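Ornithine carbamoyltransferase, anabolic (Campylobacter jejuni subsp. jejuni, PDB 3TPF) probably catalyses the reversible transfer of the carbamoyl group from carbamoyl phosphate to L-ornithine, giving L-citrulline and phosphate on the pathway to arginine. Local coordinates at residues M243-M249 with Y268-I274; T135-K141 with K254-L259; L163-I168 with I187-A191. All coordinates share one frame; numbering follows the deposited sequence.

Contact 1: residues M243-M249 with Y268-I274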
loop_
_atom_site.group_PDB
_atom_site.type_symbol
_atom_site.label_atom_id
_atom_site.label_comp_id
_atom_site.label_asym_id
_atom_site.label_seq_id
_atom_site.Cartn_x
_atom_site.Cartn_y
_atom_site.Cartn_z
HETATM N N MSE B 243 33.835 6.684 16.227
HETATM C CA MSE B 243 33.581 5.702 15.180
HETATM C C MSE B 243 34.026 4.352 15.635
HETATM O O MSE B 243 35.013 4.252 16.333
HETATM C CB MSE B 243 34.378 6.086 13.942
HETATM C CG MSE B 243 34.491 4.933 12.965
HETATM SE SE MSE B 243 35.175 5.641 11.259
HETATM C CE MSE B 243 36.739 6.766 11.782
ATOM N N ILE B 244 33.313 3.312 15.212
ATOM C CA ILE B 244 33.802 1.931 15.332
ATOM C C ILE B 244 34.627 1.529 14.121
ATOM O O ILE B 244 34.145 1.499 12.984
ATOM C CB ILE B 244 32.707 0.899 15.462
ATOM C CG1 ILE B 244 31.840 1.217 16.673
ATOM C CG2 ILE B 244 33.298 -0.478 15.565
ATOM C CD1 ILE B 244 32.609 1.413 17.977
ATOM N N ASP B 245 35.901 1.298 14.372
ATOM C CA ASP B 245 36.842 0.936 13.339
ATOM C C ASP B 245 37.668 -0.249 13.822
ATOM O O ASP B 245 37.428 -0.762 14.908
ATOM C CB ASP B 245 37.712 2.140 12.885
ATOM C CG ASP B 245 38.487 2.839 14.026
ATOM O OD1 ASP B 245 39.197 3.824 13.680
ATOM O OD2 ASP B 245 38.432 2.424 15.206
ATOM N N GLU B 246 38.618 -0.697 13.000
ATOM C CA GLU B 246 39.424 -1.904 13.294
ATOM C C GLU B 246 40.075 -1.804 14.666
ATOM O O GLU B 246 40.041 -2.749 15.462
ATOM C CB GLU B 246 40.479 -2.150 12.202
ATOM C CG GLU B 246 40.769 -3.628 11.908
ATOM C CD GLU B 246 42.155 -3.867 11.281
ATOM O OE1 GLU B 246 42.233 -4.492 10.178
ATOM O OE2 GLU B 246 43.181 -3.425 11.889
ATOM N N LYS B 247 40.677 -0.657 14.942
ATOM C CA LYS B 247 41.382 -0.486 16.239
ATOM C C LYS B 247 40.419 -0.618 17.401
ATOM O O LYS B 247 40.790 -1.148 18.453
ATOM C CB LYS B 247 42.172 0.840 16.394
ATOM C CG LYS B 247 43.128 0.814 17.610
ATOM C CD LYS B 247 43.961 2.077 17.735
ATOM N N ALA B 248 39.224 -0.067 17.216
ATOM C CA ALA B 248 38.211 -0.087 18.263
ATOM C C ALA B 248 37.771 -1.526 18.536
ATOM O O ALA B 248 37.730 -1.950 19.673
ATOM C CB ALA B 248 37.022 0.782 17.909
HETATM N N MSE B 249 37.473 -2.270 17.477
HETATM C CA MSE B 249 37.069 -3.679 17.615
HETATM C C MSE B 249 38.154 -4.503 18.209
HETATM O O MSE B 249 37.867 -5.498 18.889
HETATM C CB MSE B 249 36.725 -4.366 16.301
HETATM C CG MSE B 249 35.395 -3.939 15.684
HETATM SE SE MSE B 249 33.844 -4.024 16.949
HETATM C CE MSE B 249 33.339 -5.960 17.078
ATOM N N TYR B 268 31.352 7.386 9.192
ATOM C CA TYR B 268 30.883 8.097 10.374
ATOM C C TYR B 268 30.902 7.160 11.582
ATOM O O TYR B 268 31.978 6.829 12.097
ATOM C CB TYR B 268 29.502 8.691 10.126
ATOM C CG TYR B 268 29.524 9.631 8.999
ATOM C CD1 TYR B 268 29.226 9.210 7.721
ATOM C CD2 TYR B 268 29.985 10.952 9.177
ATOM C CE1 TYR B 268 29.328 10.084 6.650
ATOM C CE2 TYR B 268 30.091 11.825 8.112
ATOM C CZ TYR B 268 29.753 11.393 6.856
ATOM O OH TYR B 268 29.839 12.247 5.799
ATOM N N GLU B 269 29.742 6.677 12.005
ATOM C CA GLU B 269 29.704 5.837 13.195
ATOM C C GLU B 269 30.412 4.501 12.982
ATOM O O GLU B 269 30.762 3.811 13.919
ATOM C CB GLU B 269 28.274 5.581 13.648
ATOM C CG GLU B 269 27.476 4.641 12.775
ATOM C CD GLU B 269 26.794 5.301 11.580
ATOM O OE1 GLU B 269 26.877 6.560 11.387
ATOM O OE2 GLU B 269 26.141 4.502 10.828
ATOM N N VAL B 270 30.624 4.147 11.744
ATOM C CA VAL B 270 31.273 2.907 11.459
ATOM C C VAL B 270 32.104 3.020 10.183
ATOM O O VAL B 270 31.697 3.702 9.227
ATOM C CB VAL B 270 30.233 1.779 11.358
ATOM C CG1 VAL B 270 29.490 1.838 10.042
ATOM C CG2 VAL B 270 30.918 0.444 11.478
ATOM N N SER B 271 33.272 2.387 10.170
ATOM C CA SER B 271 34.100 2.352 8.966
ATOM C C SER B 271 33.566 1.305 7.984
ATOM O O SER B 271 33.031 0.290 8.361
ATOM C CB SER B 271 35.531 2.039 9.309
ATOM O OG SER B 271 35.676 0.676 9.617
ATOM N N GLU B 272 33.803 1.562 6.714
ATOM C CA GLU B 272 33.440 0.656 5.624
ATOM C C GLU B 272 34.045 -0.733 5.841
ATOM O O GLU B 272 33.357 -1.742 5.790
ATOM C CB GLU B 272 33.923 1.200 4.287
ATOM C CG GLU B 272 33.281 0.524 3.081
ATOM C CD GLU B 272 34.067 -0.661 2.498
ATOM O OE1 GLU B 272 35.296 -0.709 2.728
ATOM O OE2 GLU B 272 33.469 -1.488 1.743
ATOM N N GLU B 273 35.344 -0.745 6.147
ATOM C CA GLU B 273 36.097 -1.995 6.339
ATOM C C GLU B 273 35.400 -2.836 7.388
ATOM O O GLU B 273 34.984 -3.945 7.108
ATOM C CB GLU B 273 37.637 -1.792 6.656
ATOM C CG GLU B 273 38.508 -2.982 6.086
ATOM C CD GLU B 273 39.843 -3.339 6.812
ATOM O OE1 GLU B 273 39.886 -3.325 8.096
ATOM O OE2 GLU B 273 40.843 -3.682 6.077
ATOM N N ILE B 274 35.188 -2.247 8.554
ATOM C CA ILE B 274 34.670 -2.954 9.698
ATOM C C ILE B 274 33.224 -3.390 9.528
ATOM O O ILE B 274 32.803 -4.457 9.977
ATOM C CB ILE B 274 34.839 -2.141 11.004
ATOM C CG1 ILE B 274 35.102 -3.095 12.153
ATOM C CG2 ILE B 274 33.636 -1.286 11.322
ATOM C CD1 ILE B 274 36.379 -3.868 11.930
#

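Contact 2: residues T135-K141 with K254-L259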
loop_
_atom_site.group_PDB
_atom_site.type_symbol
_atom_site.label_atom_id
_atom_site.label_comp_id
_atom_site.label_asym_id
_atom_site.label_seq_id
_atom_site.Cartn_x
_atom_site.Cartn_y
_atom_site.Cartn_z
ATOM N N THR B 135 19.802 -12.185 18.025
ATOM C CA THR B 135 20.999 -12.351 17.193
ATOM C C THR B 135 22.215 -12.718 18.018
ATOM O O THR B 135 22.992 -13.575 17.661
ATOM C CB THR B 135 21.289 -11.109 16.360
ATOM O OG1 THR B 135 20.181 -10.885 15.472
ATOM C CG2 THR B 135 22.514 -11.380 15.560
ATOM N N ILE B 136 22.299 -12.067 19.161
ATOM C CA ILE B 136 23.320 -12.364 20.143
ATOM C C ILE B 136 23.257 -13.836 20.587
ATOM O O ILE B 136 24.265 -14.513 20.694
ATOM C CB ILE B 136 23.178 -11.468 21.379
ATOM C CG1 ILE B 136 23.513 -10.014 21.013
ATOM C CG2 ILE B 136 24.093 -11.977 22.469
ATOM C CD1 ILE B 136 23.100 -9.043 22.072
ATOM N N LYS B 137 22.053 -14.327 20.755
ATOM C CA LYS B 137 21.860 -15.704 21.149
ATOM C C LYS B 137 22.265 -16.647 20.020
ATOM O O LYS B 137 22.877 -17.679 20.234
ATOM C CB LYS B 137 20.411 -15.898 21.582
ATOM C CG LYS B 137 20.028 -17.265 22.091
ATOM C CD LYS B 137 18.761 -17.204 22.982
ATOM C CE LYS B 137 18.435 -18.586 23.641
ATOM N NZ LYS B 137 17.584 -19.571 22.871
ATOM N N GLU B 138 21.938 -16.266 18.796
ATOM C CA GLU B 138 22.296 -17.082 17.620
ATOM C C GLU B 138 23.781 -17.161 17.377
ATOM O O GLU B 138 24.287 -18.139 16.852
ATOM C CB GLU B 138 21.659 -16.530 16.346
ATOM C CG GLU B 138 20.578 -17.407 15.699
ATOM C CD GLU B 138 20.252 -16.960 14.267
ATOM O OE1 GLU B 138 19.726 -17.864 13.570
ATOM O OE2 GLU B 138 20.510 -15.753 13.834
ATOM N N TRP B 139 24.486 -16.127 17.775
ATOM C CA TRP B 139 25.916 -16.091 17.542
ATOM C C TRP B 139 26.683 -16.561 18.767
ATOM O O TRP B 139 27.863 -16.253 18.951
ATOM C CB TRP B 139 26.341 -14.724 17.064
ATOM C CG TRP B 139 25.930 -14.570 15.625
ATOM C CD1 TRP B 139 24.618 -14.503 15.105
ATOM C CD2 TRP B 139 26.785 -14.483 14.495
ATOM N NE1 TRP B 139 24.633 -14.355 13.731
ATOM C CE2 TRP B 139 25.937 -14.336 13.330
ATOM C CE3 TRP B 139 28.159 -14.486 14.347
ATOM C CZ2 TRP B 139 26.432 -14.248 12.080
ATOM C CZ3 TRP B 139 28.661 -14.386 13.107
ATOM C CH2 TRP B 139 27.807 -14.270 11.958
ATOM N N ASN B 140 25.980 -17.309 19.601
ATOM C CA ASN B 140 26.540 -17.867 20.812
ATOM C C ASN B 140 27.397 -16.862 21.617
ATOM O O ASN B 140 28.464 -17.182 22.046
ATOM C CB ASN B 140 27.361 -19.078 20.473
ATOM C CG ASN B 140 26.557 -20.102 19.747
ATOM O OD1 ASN B 140 25.661 -20.720 20.312
ATOM N ND2 ASN B 140 26.857 -20.287 18.480
ATOM N N LYS B 141 26.881 -15.659 21.794
ATOM C CA LYS B 141 27.543 -14.644 22.593
ATOM C C LYS B 141 26.769 -14.401 23.889
ATOM O O LYS B 141 26.954 -13.389 24.555
ATOM C CB LYS B 141 27.739 -13.332 21.827
ATOM C CG LYS B 141 28.549 -13.483 20.547
ATOM C CD LYS B 141 30.031 -13.558 20.814
ATOM C CE LYS B 141 30.826 -14.176 19.673
ATOM N NZ LYS B 141 32.270 -14.339 20.000
ATOM N N LYS B 254 38.115 -11.125 21.503
ATOM C CA LYS B 254 38.371 -11.807 20.268
ATOM C C LYS B 254 37.020 -12.277 19.771
ATOM O O LYS B 254 36.178 -12.690 20.562
ATOM C CB LYS B 254 39.321 -12.972 20.483
ATOM C CG LYS B 254 39.220 -14.036 19.407
ATOM C CD LYS B 254 40.302 -15.088 19.516
ATOM C CE LYS B 254 40.280 -15.952 18.279
ATOM N NZ LYS B 254 40.985 -17.193 18.675
ATOM N N ASP B 255 36.830 -12.183 18.466
ATOM C CA ASP B 255 35.622 -12.679 17.787
ATOM C C ASP B 255 34.303 -11.997 18.177
ATOM O O ASP B 255 33.190 -12.505 17.877
ATOM C CB ASP B 255 35.496 -14.191 17.983
ATOM C CG ASP B 255 36.569 -14.951 17.241
ATOM O OD1 ASP B 255 36.834 -14.615 16.054
ATOM O OD2 ASP B 255 37.130 -15.876 17.837
ATOM N N ALA B 256 34.440 -10.827 18.793
ATOM C CA ALA B 256 33.278 -9.998 19.194
ATOM C C ALA B 256 32.518 -9.583 17.950
ATOM O O ALA B 256 33.153 -9.293 16.926
ATOM C CB ALA B 256 33.730 -8.762 19.979
ATOM N N ILE B 257 31.196 -9.610 18.024
ATOM C CA ILE B 257 30.326 -9.231 16.906
ATOM C C ILE B 257 29.938 -7.774 16.976
ATOM O O ILE B 257 29.865 -7.190 18.075
ATOM C CB ILE B 257 29.037 -10.055 16.810
ATOM C CG1 ILE B 257 28.203 -9.938 18.074
ATOM C CG2 ILE B 257 29.341 -11.502 16.581
ATOM C CD1 ILE B 257 26.823 -10.567 17.904
ATOM N N LEU B 258 29.757 -7.166 15.805
ATOM C CA LEU B 258 29.362 -5.760 15.691
ATOM C C LEU B 258 27.892 -5.707 15.226
ATOM O O LEU B 258 27.546 -6.259 14.202
ATOM C CB LEU B 258 30.247 -5.013 14.695
ATOM C CG LEU B 258 29.786 -3.582 14.321
ATOM C CD1 LEU B 258 29.826 -2.709 15.556
ATOM C CD2 LEU B 258 30.608 -3.052 13.173
ATOM N N LEU B 259 27.050 -5.054 15.981
ATOM C CA LEU B 259 25.653 -4.896 15.630
ATOM C C LEU B 259 25.342 -3.432 15.306
ATOM O O LEU B 259 25.919 -2.536 15.905
ATOM C CB LEU B 259 24.730 -5.319 16.762
ATOM C CG LEU B 259 24.661 -6.788 17.125
ATOM C CD1 LEU B 259 23.655 -6.974 18.223
ATOM C CD2 LEU B 259 24.292 -7.608 15.837
#

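Contact 3: residues L163-I168 with I187-A191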
loop_
_atom_site.group_PDB
_atom_site.type_symbol
_atom_site.label_atom_id
_atom_site.label_comp_id
_atom_site.label_asym_id
_atom_site.label_seq_id
_atom_site.Cartn_x
_atom_site.Cartn_y
_atom_site.Cartn_z
ATOM N N LEU B 163 19.738 0.132 27.375
ATOM C CA LEU B 163 20.064 0.368 28.781
ATOM C C LEU B 163 19.092 -0.426 29.631
ATOM O O LEU B 163 19.483 -1.228 30.479
ATOM C CB LEU B 163 20.023 1.869 29.147
ATOM C CG LEU B 163 20.066 2.289 30.608
ATOM C CD1 LEU B 163 21.283 1.653 31.269
ATOM C CD2 LEU B 163 20.057 3.814 30.757
ATOM N N ILE B 164 17.830 -0.230 29.300
ATOM C CA ILE B 164 16.693 -0.884 29.948
ATOM C C ILE B 164 16.736 -2.378 29.889
ATOM O O ILE B 164 16.512 -3.048 30.885
ATOM C CB ILE B 164 15.407 -0.508 29.202
ATOM C CG1 ILE B 164 14.956 0.852 29.685
ATOM C CG2 ILE B 164 14.301 -1.570 29.267
ATOM C CD1 ILE B 164 13.948 1.461 28.721
ATOM N N THR B 165 16.938 -2.890 28.691
ATOM C CA THR B 165 16.894 -4.334 28.469
ATOM C C THR B 165 18.063 -5.003 29.194
ATOM O O THR B 165 17.919 -6.083 29.775
ATOM C CB THR B 165 17.022 -4.691 26.998
ATOM O OG1 THR B 165 16.000 -4.036 26.284
ATOM C CG2 THR B 165 16.938 -6.185 26.791
ATOM N N ALA B 166 19.216 -4.338 29.171
ATOM C CA ALA B 166 20.404 -4.813 29.892
ATOM C C ALA B 166 20.056 -4.960 31.374
ATOM O O ALA B 166 20.340 -5.956 32.042
ATOM C CB ALA B 166 21.512 -3.806 29.691
ATOM N N ALA B 167 19.365 -3.936 31.818
ATOM C CA ALA B 167 18.985 -3.767 33.197
ATOM C C ALA B 167 18.057 -4.892 33.637
ATOM O O ALA B 167 18.178 -5.411 34.805
ATOM C CB ALA B 167 18.273 -2.417 33.391
ATOM N N ILE B 168 17.137 -5.249 32.756
ATOM C CA ILE B 168 16.151 -6.266 33.102
ATOM C C ILE B 168 16.804 -7.620 33.082
ATOM O O ILE B 168 16.646 -8.428 34.004
ATOM C CB ILE B 168 14.919 -6.258 32.188
ATOM C CG1 ILE B 168 14.112 -4.967 32.393
ATOM C CG2 ILE B 168 14.032 -7.438 32.524
ATOM C CD1 ILE B 168 13.043 -4.643 31.393
ATOM N N ILE B 187 14.789 7.494 32.961
ATOM C CA ILE B 187 15.118 6.212 32.398
ATOM C C ILE B 187 16.255 5.588 33.176
ATOM O O ILE B 187 16.280 4.387 33.463
ATOM C CB ILE B 187 15.501 6.343 30.923
ATOM C CG1 ILE B 187 14.359 7.000 30.166
ATOM C CG2 ILE B 187 15.780 4.960 30.352
ATOM C CD1 ILE B 187 14.393 6.736 28.688
ATOM N N TRP B 188 17.215 6.424 33.474
ATOM C CA TRP B 188 18.443 5.992 34.158
ATOM C C TRP B 188 18.115 5.451 35.536
ATOM O O TRP B 188 18.642 4.433 35.956
ATOM C CB TRP B 188 19.437 7.151 34.253
ATOM C CG TRP B 188 20.741 6.817 34.925
ATOM C CD1 TRP B 188 21.086 7.170 36.186
ATOM C CD2 TRP B 188 21.893 6.133 34.379
ATOM N NE1 TRP B 188 22.361 6.753 36.454
ATOM C CE2 TRP B 188 22.875 6.107 35.370
ATOM C CE3 TRP B 188 22.179 5.544 33.155
ATOM C CZ2 TRP B 188 24.113 5.499 35.202
ATOM C CZ3 TRP B 188 23.444 4.936 32.973
ATOM C CH2 TRP B 188 24.377 4.912 34.000
ATOM N N GLU B 189 17.213 6.136 36.202
ATOM C CA GLU B 189 16.759 5.683 37.490
ATOM C C GLU B 189 16.122 4.322 37.399
ATOM O O GLU B 189 16.357 3.478 38.233
ATOM C CB GLU B 189 15.812 6.665 38.175
ATOM C CG GLU B 189 16.140 6.743 39.648
ATOM C CD GLU B 189 17.639 7.003 39.932
ATOM O OE1 GLU B 189 18.340 6.140 40.527
ATOM O OE2 GLU B 189 18.136 8.087 39.546
ATOM N N PHE B 190 15.302 4.104 36.402
ATOM C CA PHE B 190 14.641 2.803 36.270
ATOM C C PHE B 190 15.691 1.711 36.169
ATOM O O PHE B 190 15.534 0.633 36.729
ATOM C CB PHE B 190 13.746 2.775 35.051
ATOM C CG PHE B 190 13.319 1.400 34.647
ATOM C CD1 PHE B 190 14.094 0.626 33.785
ATOM C CD2 PHE B 190 12.127 0.868 35.088
ATOM C CE1 PHE B 190 13.692 -0.644 33.399
ATOM C CE2 PHE B 190 11.720 -0.413 34.687
ATOM C CZ PHE B 190 12.513 -1.160 33.855
ATOM N N ALA B 191 16.725 1.987 35.390
ATOM C CA ALA B 191 17.761 1.018 35.113
ATOM C C ALA B 191 18.551 0.727 36.394
ATOM O O ALA B 191 18.897 -0.420 36.697
ATOM C CB ALA B 191 18.690 1.532 34.046
#

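Contact 1: residues M243-M249 with Y268-I274
Ile244 and Val270 run side by side as a single parallel beta bridge: Ile244 N gives a nearly straight bond (177°) to Glu269 O at 2.9 Å, and Ile244 O takes the one from Ser271 N at 3.1 Å. Ile244 O also receives a CA-H contact from Val270. Ahead of the bridge, the CB of Met243, a selenomethionine here, sits by the carbonyl of Tyr268. Its side chain runs with CG anti to the backbone N (chi1 164°), which carries SE along the other segment to lie 4.1 Å from Ser271 CB.

Both chains turn into a helix directly after the bridge, and each helix has its own N-cap. Asp245 OD2 accepts from Ala248 N on the anti side of the carboxylate, with the donor tilted out of its plane, while Ser271 OG accepts from Ile274 N at 3.1 Å. The pair of capped starts, of helices 246-251 and 272-277, belongs to the ornithine-binding domain, beside its edge strand 257-260.

Ile274 fills the angle between the two helix starts. Its CG1 lies 3.6 Å from Met249 CG, the two side chains crossing obliquely; CG2 reaches Ile244 CG2 at 4.3 Å, and CD1 lies beside Glu246. Leu258 of strand 257-260 packs against Ile244, Met249, Val270 and Ile274 alike. On the solvent side, Glu246 OE1 and Glu273 OE1 come within 3.3 Å with their carboxylate planes 35° apart. Two acceptors so placed would probably repel if both are charged.

Contact 2: residues T135-K141 with K254-L259
Helix 126-138 ends in a Schellman motif, and its last turns run alongside strand 257-260 in the opposite direction; that strand is an outermost one of the parallel sheet in the ornithine-binding domain. Asn140, with positive phi, is the C-prime residue: Lys141 N reaches back to Ile136 O and Asn140 N to Lys137 O. The reversal leaves Lys141 heading for the strand. Its chain bends at chi2 (-79°) and then runs extended, which lets NZ donate to Asp255 O at 3.0 Å. The ammonium sits well above that carbonyl's plane, 69° out of it, so the bond misses the lone pairs. Asp255 OD2 is 5.5 Å from Lys141 NZ, too far for contact, though the opposite charge may still help to attract the lysine.

Further along, hydrocarbon parts meet. The CG2 methyl of Ile257 approaches the six-membered ring of Trp139 obliquely, 3.9 Å from CE3, while CD1 of the same isoleucine lies 4.3 Å from Lys141 CG. Two residues along the strand, Leu259 divides its two methyls between neighbouring residues of the helix. CD2 meets Thr135 CG2 at 4.2 Å, the two side chains sliding past each other in opposite directions, and CD1 meets Ile136 CG1 at 4.1 Å, there crossing at about a right angle. The Thr135 hydroxyl bonds to Gly131 O, and Val281 of helix 279-302 packs on Thr135 and Trp139. A helix whose first turn carries Pro126, Thr127 and Gln128, predicted with His125 to bind carbamoyl phosphate, and which rests on the second domain's sheet is characteristic of the two-domain transcarbamoylase fold.

Contact 3: residues L163-I168 with I187-A191
Leu163 reaches across from helix 157-169 to Ala191 and Trp188 of helix 185-198, and its side chain is the one to follow. From CB, the first torsion sets CG anti to the backbone N (chi1 168°), sending the branch point into the gap between the helices. CG comes to 3.8 Å from Ala191 CB, and CD1 stays at the same methyl. The other branch, CD2, goes to the indole: it lies 3.6 Å from Trp188 CE3, approaching the ring obliquely, and has Ile187 CG2 at 4.4 Å as well.

One turn on, the small residues meet. Ala167 CB lies 4.0 Å from Ala191 CB, and here the backbones come nearest, the two CA atoms 5.3 Å apart. The short helical segments run almost parallel, 15° apart, with axes 9.3 Å from each other at closest approach.

Flanking the alanines, the Phe190 ring is met by two isoleucines. Ile164 CG1 approaches obliquely, 4.2 Å from CD1, and Ile168 CD1 sits near the ring plane, at the edge, 4.3 Å from CZ. Arg9 makes a cation-pi contact with Phe190. Ile202 of strand 201-205 touches Leu163, Ala167 and Trp188, as expected for consecutive helices of a Rossmann-type beta-alpha-beta-alpha-beta unit lying against its sheet. Further along the second helix, Ser198 OG bonds to Ala167 O. Within the two segments, though, the side chains meet carbon to carbon and share no hydrogen bond, so burial and shape hold this stretch together; the backbones come nearest at the alanines, consistent with their lack of bulk.

From the N terminus, segment 135-141 comes first, at the end of helix 126-138, and opens contact 2. The chain then enters the Rossmann-type second domain, where contact 3 opens and closes, a short local loop wholly within the long one of contact 2. Next 243-249 opens contact 1; 254-259 closes contact 2, and 268-274 closes contact 1, so these two loops cross. They also touch: strand 257-260 comes between the two helices of contact 1 in the sequence, and Met249 CE packs on the backbone of Ala256 and Ile257. Contact 3 joins two helices lying on one sheet, about 21 Å centre to centre from contact 2, which ties the helix between the domains to the sheet's far edge.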